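Local structure of signal transduction protein TRAP (Staphylococcus aureus, 4AE5) at residues F67-F72 with E159-P164; T6-Y11 with S32-I37. The protein probably acts as a phosphorylation-dependent regulator of staphylococcal virulence, switching on the agr system and RNAIII synthesis and raising toxin and biofilm gene expression. All coordinates share one frame; numbering follows the deposited sequence.

Contact 1: F67-F72 with E159-P164. With FMT (formic acid), chain E.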
loop_
_atom_site.group_PDB
_atom_site.type_symbol
_atom_site.label_atom_id
_atom_site.label_comp_id
_atom_site.label_asym_id
_atom_site.label_seq_id
_atom_site.Cartn_x
_atom_site.Cartn_y
_atom_site.Cartn_z
ATOM N N PHE A 67 -4.295 -10.694 1.171
ATOM C CA PHE A 67 -2.875 -10.535 0.757
ATOM C C PHE A 67 -2.755 -9.102 0.242
ATOM O O PHE A 67 -3.656 -8.597 -0.418
ATOM C CB PHE A 67 -2.585 -11.464 -0.410
ATOM C CG PHE A 67 -1.274 -11.207 -1.103
ATOM C CD1 PHE A 67 -0.125 -11.877 -0.645
ATOM C CD2 PHE A 67 -1.177 -10.339 -2.220
ATOM C CE1 PHE A 67 1.096 -11.661 -1.273
ATOM C CE2 PHE A 67 0.060 -10.100 -2.828
ATOM C CZ PHE A 67 1.190 -10.767 -2.351
ATOM N N TYR A 68 -1.669 -8.436 0.566
ATOM C CA TYR A 68 -1.408 -7.099 0.003
ATOM C C TYR A 68 -0.060 -7.068 -0.700
ATOM O O TYR A 68 0.904 -7.708 -0.218
ATOM C CB TYR A 68 -1.418 -6.044 1.111
ATOM C CG TYR A 68 -2.786 -5.876 1.694
ATOM C CD1 TYR A 68 -3.234 -6.676 2.765
ATOM C CD2 TYR A 68 -3.651 -4.942 1.165
ATOM C CE1 TYR A 68 -4.539 -6.580 3.256
ATOM C CE2 TYR A 68 -4.938 -4.797 1.646
ATOM C CZ TYR A 68 -5.371 -5.615 2.747
ATOM O OH TYR A 68 -6.686 -5.488 3.173
ATOM N N CYS A 69 0.018 -6.345 -1.801
ATOM C CA CYS A 69 1.289 -5.886 -2.318
ATOM C C CYS A 69 1.442 -4.359 -2.154
ATOM O O CYS A 69 0.560 -3.625 -2.605
ATOM C CB CYS A 69 1.442 -6.243 -3.807
ATOM S SG CYS A 69 3.119 -5.866 -4.457
ATOM N N ALA A 70 2.516 -3.943 -1.502
ATOM C CA ALA A 70 2.945 -2.569 -1.391
ATOM C C ALA A 70 3.970 -2.287 -2.496
ATOM O O ALA A 70 5.040 -2.939 -2.574
ATOM C CB ALA A 70 3.558 -2.280 -0.030
ATOM N N ILE A 71 3.635 -1.347 -3.360
ATOM C CA ILE A 71 4.571 -0.965 -4.453
ATOM C C ILE A 71 5.178 0.359 -4.102
ATOM O O ILE A 71 4.457 1.308 -3.869
ATOM C CB ILE A 71 3.874 -0.832 -5.830
ATOM C CG1 ILE A 71 3.097 -2.116 -6.090
ATOM C CG2 ILE A 71 4.911 -0.503 -6.950
ATOM C CD1 ILE A 71 2.144 -2.020 -7.290
ATOM N N PHE A 72 6.500 0.427 -4.083
ATOM C CA PHE A 72 7.166 1.701 -3.807
ATOM C C PHE A 72 7.626 2.260 -5.114
ATOM O O PHE A 72 8.281 1.531 -5.890
ATOM C CB PHE A 72 8.379 1.481 -2.870
ATOM C CG PHE A 72 7.963 1.122 -1.478
ATOM C CD1 PHE A 72 7.535 -0.166 -1.212
ATOM C CD2 PHE A 72 7.998 2.052 -0.446
ATOM C CE1 PHE A 72 7.163 -0.556 0.071
ATOM C CE2 PHE A 72 7.612 1.664 0.870
ATOM C CZ PHE A 72 7.172 0.374 1.099
ATOM N N GLU A 159 8.511 -4.119 -4.770
ATOM C CA GLU A 159 7.284 -4.661 -4.169
ATOM C C GLU A 159 7.626 -5.301 -2.816
ATOM O O GLU A 159 8.601 -6.071 -2.712
ATOM C CB GLU A 159 6.726 -5.751 -5.097
ATOM C CG GLU A 159 6.083 -5.152 -6.350
ATOM C CD GLU A 159 5.347 -6.188 -7.174
ATOM O OE1 GLU A 159 5.654 -7.372 -7.019
ATOM O OE2 GLU A 159 4.460 -5.821 -7.997
ATOM N N ARG A 160 6.884 -4.954 -1.782
ATOM C CA ARG A 160 6.916 -5.741 -0.551
ATOM C C ARG A 160 5.640 -6.518 -0.402
ATOM O O ARG A 160 4.530 -5.928 -0.199
ATOM C CB ARG A 160 7.071 -4.820 0.678
ATOM C CG ARG A 160 7.150 -5.662 1.984
ATOM C CD ARG A 160 7.625 -4.876 3.223
ATOM N NE ARG A 160 9.087 -4.580 3.267
ATOM C CZ ARG A 160 9.571 -3.341 3.172
ATOM N NH1 ARG A 160 8.711 -2.280 3.075
ATOM N NH2 ARG A 160 10.885 -3.129 3.226
ATOM N N TYR A 161 5.731 -7.842 -0.428
ATOM C CA TYR A 161 4.491 -8.660 -0.215
ATOM C C TYR A 161 4.145 -8.773 1.288
ATOM O O TYR A 161 5.038 -8.956 2.107
ATOM C CB TYR A 161 4.653 -10.075 -0.768
ATOM C CG TYR A 161 4.614 -10.236 -2.269
ATOM C CD1 TYR A 161 4.521 -9.143 -3.139
ATOM C CD2 TYR A 161 4.687 -11.536 -2.832
ATOM C CE1 TYR A 161 4.450 -9.329 -4.536
ATOM C CE2 TYR A 161 4.666 -11.734 -4.207
ATOM C CZ TYR A 161 4.534 -10.649 -5.054
ATOM O OH TYR A 161 4.497 -10.871 -6.419
ATOM N N LEU A 162 2.862 -8.637 1.628
ATOM C CA LEU A 162 2.298 -8.673 3.001
ATOM C C LEU A 162 1.317 -9.837 3.101
ATOM O O LEU A 162 0.240 -9.844 2.452
ATOM C CB LEU A 162 1.565 -7.355 3.360
ATOM C CG LEU A 162 2.245 -6.019 3.117
ATOM C CD1 LEU A 162 1.432 -4.841 3.740
ATOM C CD2 LEU A 162 3.630 -5.867 3.693
ATOM N N TYR A 163 1.707 -10.869 3.851
ATOM C CA TYR A 163 0.847 -12.050 4.079
ATOM C C TYR A 163 0.060 -11.979 5.408
ATOM O O TYR A 163 0.568 -11.453 6.399
ATOM C CB TYR A 163 1.671 -13.379 4.065
ATOM C CG TYR A 163 2.451 -13.630 2.799
ATOM C CD1 TYR A 163 3.653 -13.014 2.605
ATOM C CD2 TYR A 163 1.967 -14.462 1.792
ATOM C CE1 TYR A 163 4.383 -13.180 1.448
ATOM C CE2 TYR A 163 2.704 -14.651 0.629
ATOM C CZ TYR A 163 3.909 -13.972 0.470
ATOM O OH TYR A 163 4.723 -14.188 -0.650
ATOM N N PRO A 164 -1.188 -12.500 5.443
ATOM C CA PRO A 164 -1.933 -12.506 6.719
ATOM C C PRO A 164 -1.273 -13.359 7.755
ATOM O O PRO A 164 -0.591 -14.376 7.410
ATOM C CB PRO A 164 -3.261 -13.209 6.368
ATOM C CG PRO A 164 -3.413 -12.991 4.907
ATOM C CD PRO A 164 -1.997 -13.134 4.365
HETATM C C FMT E . 4.612 -1.769 3.259
HETATM O O1 FMT E . 4.012 -0.672 3.344
HETATM O O2 FMT E . 5.956 -1.771 3.402
#

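Contact 2: T6-Y11 with S32-I37. With FMT (formic acid), chain E.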
loop_
_atom_site.group_PDB
_atom_site.type_symbol
_atom_site.label_atom_id
_atom_site.label_comp_id
_atom_site.label_asym_id
_atom_site.label_seq_id
_atom_site.Cartn_x
_atom_site.Cartn_y
_atom_site.Cartn_z
ATOM N N THR A 6 2.362 3.569 8.601
ATOM C CA THR A 6 2.936 2.208 8.495
ATOM C C THR A 6 4.143 2.160 9.440
ATOM O O THR A 6 4.940 3.108 9.441
ATOM C CB THR A 6 3.359 1.874 7.065
ATOM O OG1 THR A 6 2.225 2.086 6.194
ATOM C CG2 THR A 6 3.786 0.382 6.980
ATOM N N SER A 7 4.223 1.111 10.259
ATOM C CA SER A 7 5.380 0.831 11.127
ATOM C C SER A 7 5.916 -0.581 10.857
ATOM O O SER A 7 5.169 -1.454 10.450
ATOM C CB SER A 7 4.999 0.943 12.622
ATOM O OG SER A 7 4.799 2.293 13.030
ATOM N N TYR A 8 7.210 -0.766 11.101
ATOM C CA TYR A 8 7.950 -2.002 10.866
ATOM C C TYR A 8 8.610 -2.419 12.182
ATOM O O TYR A 8 8.987 -1.565 12.999
ATOM C CB TYR A 8 9.051 -1.748 9.808
ATOM C CG TYR A 8 8.475 -1.185 8.530
ATOM C CD1 TYR A 8 7.834 -2.010 7.625
ATOM C CD2 TYR A 8 8.505 0.192 8.268
ATOM C CE1 TYR A 8 7.296 -1.522 6.457
ATOM C CE2 TYR A 8 7.945 0.694 7.089
ATOM C CZ TYR A 8 7.345 -0.160 6.184
ATOM O OH TYR A 8 6.755 0.319 5.004
ATOM N N GLY A 9 8.751 -3.715 12.384
ATOM C CA GLY A 9 9.416 -4.218 13.560
ATOM C C GLY A 9 9.258 -5.741 13.545
ATOM O O GLY A 9 8.815 -6.305 12.544
ATOM N N THR A 10 9.620 -6.405 14.646
ATOM C CA THR A 10 9.387 -7.860 14.753
ATOM C C THR A 10 7.878 -8.128 14.941
ATOM O O THR A 10 7.132 -7.236 15.356
ATOM C CB THR A 10 10.154 -8.496 15.947
ATOM O OG1 THR A 10 9.554 -8.094 17.173
ATOM C CG2 THR A 10 11.650 -8.103 15.957
ATOM N N TYR A 11 7.442 -9.366 14.675
ATOM C CA TYR A 11 6.031 -9.754 14.967
ATOM C C TYR A 11 5.630 -9.341 16.391
ATOM O O TYR A 11 4.600 -8.706 16.606
ATOM C CB TYR A 11 5.778 -11.262 14.757
ATOM C CG TYR A 11 4.433 -11.694 15.298
ATOM C CD1 TYR A 11 3.283 -11.492 14.536
ATOM C CD2 TYR A 11 4.293 -12.260 16.571
ATOM C CE1 TYR A 11 2.034 -11.835 15.030
ATOM C CE2 TYR A 11 3.033 -12.618 17.064
ATOM C CZ TYR A 11 1.930 -12.431 16.279
ATOM O OH TYR A 11 0.657 -12.743 16.683
ATOM N N SER A 32 8.558 -10.673 3.917
ATOM C CA SER A 32 9.678 -11.633 3.931
ATOM C C SER A 32 10.845 -11.074 4.671
ATOM O O SER A 32 11.723 -11.832 5.137
ATOM C CB SER A 32 10.093 -12.000 2.492
ATOM O OG SER A 32 10.447 -10.835 1.785
ATOM N N ASP A 33 10.860 -9.754 4.848
ATOM C CA ASP A 33 12.004 -9.070 5.496
ATOM C C ASP A 33 11.713 -8.393 6.831
ATOM O O ASP A 33 12.635 -7.895 7.465
ATOM C CB ASP A 33 12.633 -8.006 4.540
ATOM C CG ASP A 33 11.653 -6.835 4.202
ATOM O OD1 ASP A 33 10.500 -7.058 3.821
ATOM O OD2 ASP A 33 12.077 -5.678 4.253
ATOM N N THR A 34 10.453 -8.403 7.265
ATOM C CA THR A 34 10.042 -7.718 8.482
ATOM C C THR A 34 8.556 -7.974 8.758
ATOM O O THR A 34 7.800 -8.294 7.840
ATOM C CB THR A 34 10.249 -6.170 8.280
ATOM O OG1 THR A 34 9.848 -5.468 9.468
ATOM C CG2 THR A 34 9.457 -5.625 7.087
ATOM N N SER A 35 8.096 -7.769 9.979
ATOM C CA SER A 35 6.640 -7.646 10.189
ATOM C C SER A 35 6.189 -6.198 9.868
ATOM O O SER A 35 6.981 -5.272 10.008
ATOM C CB SER A 35 6.304 -8.018 11.645
ATOM O OG SER A 35 4.887 -7.943 11.814
ATOM N N VAL A 36 4.920 -5.992 9.511
ATOM C CA VAL A 36 4.433 -4.681 9.111
ATOM C C VAL A 36 3.066 -4.432 9.820
ATOM O O VAL A 36 2.217 -5.341 9.894
ATOM C CB VAL A 36 4.202 -4.696 7.548
ATOM C CG1 VAL A 36 3.582 -3.397 7.076
ATOM C CG2 VAL A 36 5.497 -4.931 6.810
ATOM N N ILE A 37 2.834 -3.207 10.313
ATOM C CA ILE A 37 1.508 -2.849 10.801
ATOM C C ILE A 37 1.056 -1.456 10.239
ATOM O O ILE A 37 1.906 -0.535 10.066
ATOM C CB ILE A 37 1.446 -2.957 12.349
ATOM C CG1 ILE A 37 -0.015 -3.032 12.862
ATOM C CG2 ILE A 37 2.152 -1.766 12.992
ATOM C CD1 ILE A 37 -0.095 -3.471 14.312
HETATM C C FMT E . 4.612 -1.769 3.259
HETATM O O1 FMT E . 4.012 -0.672 3.344
HETATM O O2 FMT E . 5.956 -1.771 3.402
#

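Contact 1: F67-F72 with E159-P164
Strands 67-72 and 159-164 run antiparallel at 161°, and four backbone hydrogen bonds, paired between Y68 and L162 and between A70 and R160, zip them together; the straightest, Y68 N to L162 O, spans 3.0 Å in the carbonyl plane. Side chains then alternate between two faces. On the face of C69 and Y161, F67 swings its ring back over the partner strand, because CG stands anti to the backbone N (chi1 168°). The ring drives its CZ corner onto one face of Y161, CZ to CG 3.5 Å, in an edge-to-face pair with planes at 78°. Its neighbouring corner CE1 lies over a face of Y163, 3.9 Å from CE2, in a second edge-to-face pair, so one edge serves two rings. C69 turns SG to the rim of Y161, 3.7 Å from CE1, and the same sulfur lies against the extended side chain of E159, 3.5 Å from CD. The E159 carboxylate itself is held by K130 and Y126, and the Y161 hydroxyl by E127. Across the sheet, Y68 and L162 meet at their CB atoms, and R160 bends at its third torsion so that NH1 gives a 2.8 Å hydrogen bond to O2 of formic acid, probably from the crystallisation liquor. That oxygen lies in the planes of both the guanidinium and the F72 ring, 3.4 Å from F72 CZ, while A70 CB closes in on the acid's carbon. The C69 and Y161 face thus combines aromatic rings and a sulfur with polar ends tied to helix 123-131; the A70 and R160 face carries a guanidinium whose charge would tend to favour the ionised form of the acid.

Contact 2: T6-Y11 with S32-I37
The Y8 ring meets its neighbours mostly at the rim: V36 CG2 lies near its plane, 3.8 Å from CD1, and formic acid O2 sits in plane at the hydroxyl end, 2.8 Å from Y8 OH, which donates a hydrogen bond to it. T34 CG2 comes in obliquely at CD1. With CG beside the backbone N (chi1 -56°), Y8 runs alongside V36, both pointing the same way, and V36 spends its other methyl, CG1, on T6 CG2 at 3.8 Å. The backbone is tight at one end and loose at the other. S7 and I37 exchange two nearly straight hydrogen bonds, S7 N to I37 O being 2.8 Å, whereas both bonds between G9 and S35 are weak. There T34 OG1 donates to S35 O, 2.9 Å away, from above the carbonyl plane, so that oxygen takes two donors. S35 CB packs against Y11 N at 3.5 Å as the chain turns away, and T10 OG1 caps F13 N. This is an antiparallel strand pair of the closed barrel, fraying where strand 3-9 ends and an N-cap threonine starts helix 11-20.

How the contacts relate
Along the chain the two contacts come in series, contact 2 closing before contact 1 opens, and their centres lie 11 Å apart in one antiparallel sheet closed into a barrel. Strand 27-30 sits between them in the sheet order, with 35-41 on one flank and 158-164 on the other. They also meet directly: R160 NE makes a 2.9 Å salt bridge to D33 OD1, L162 packs on V36, and the F72 ring packs beside the Y8 hydroxyl. The acid is their shared point, with K115 and Y117 of strand 114-120 also bonded to it, so residues distant in sequence converge on one small polar site; a probable crystallisation additive gives no evidence of a natural ligand.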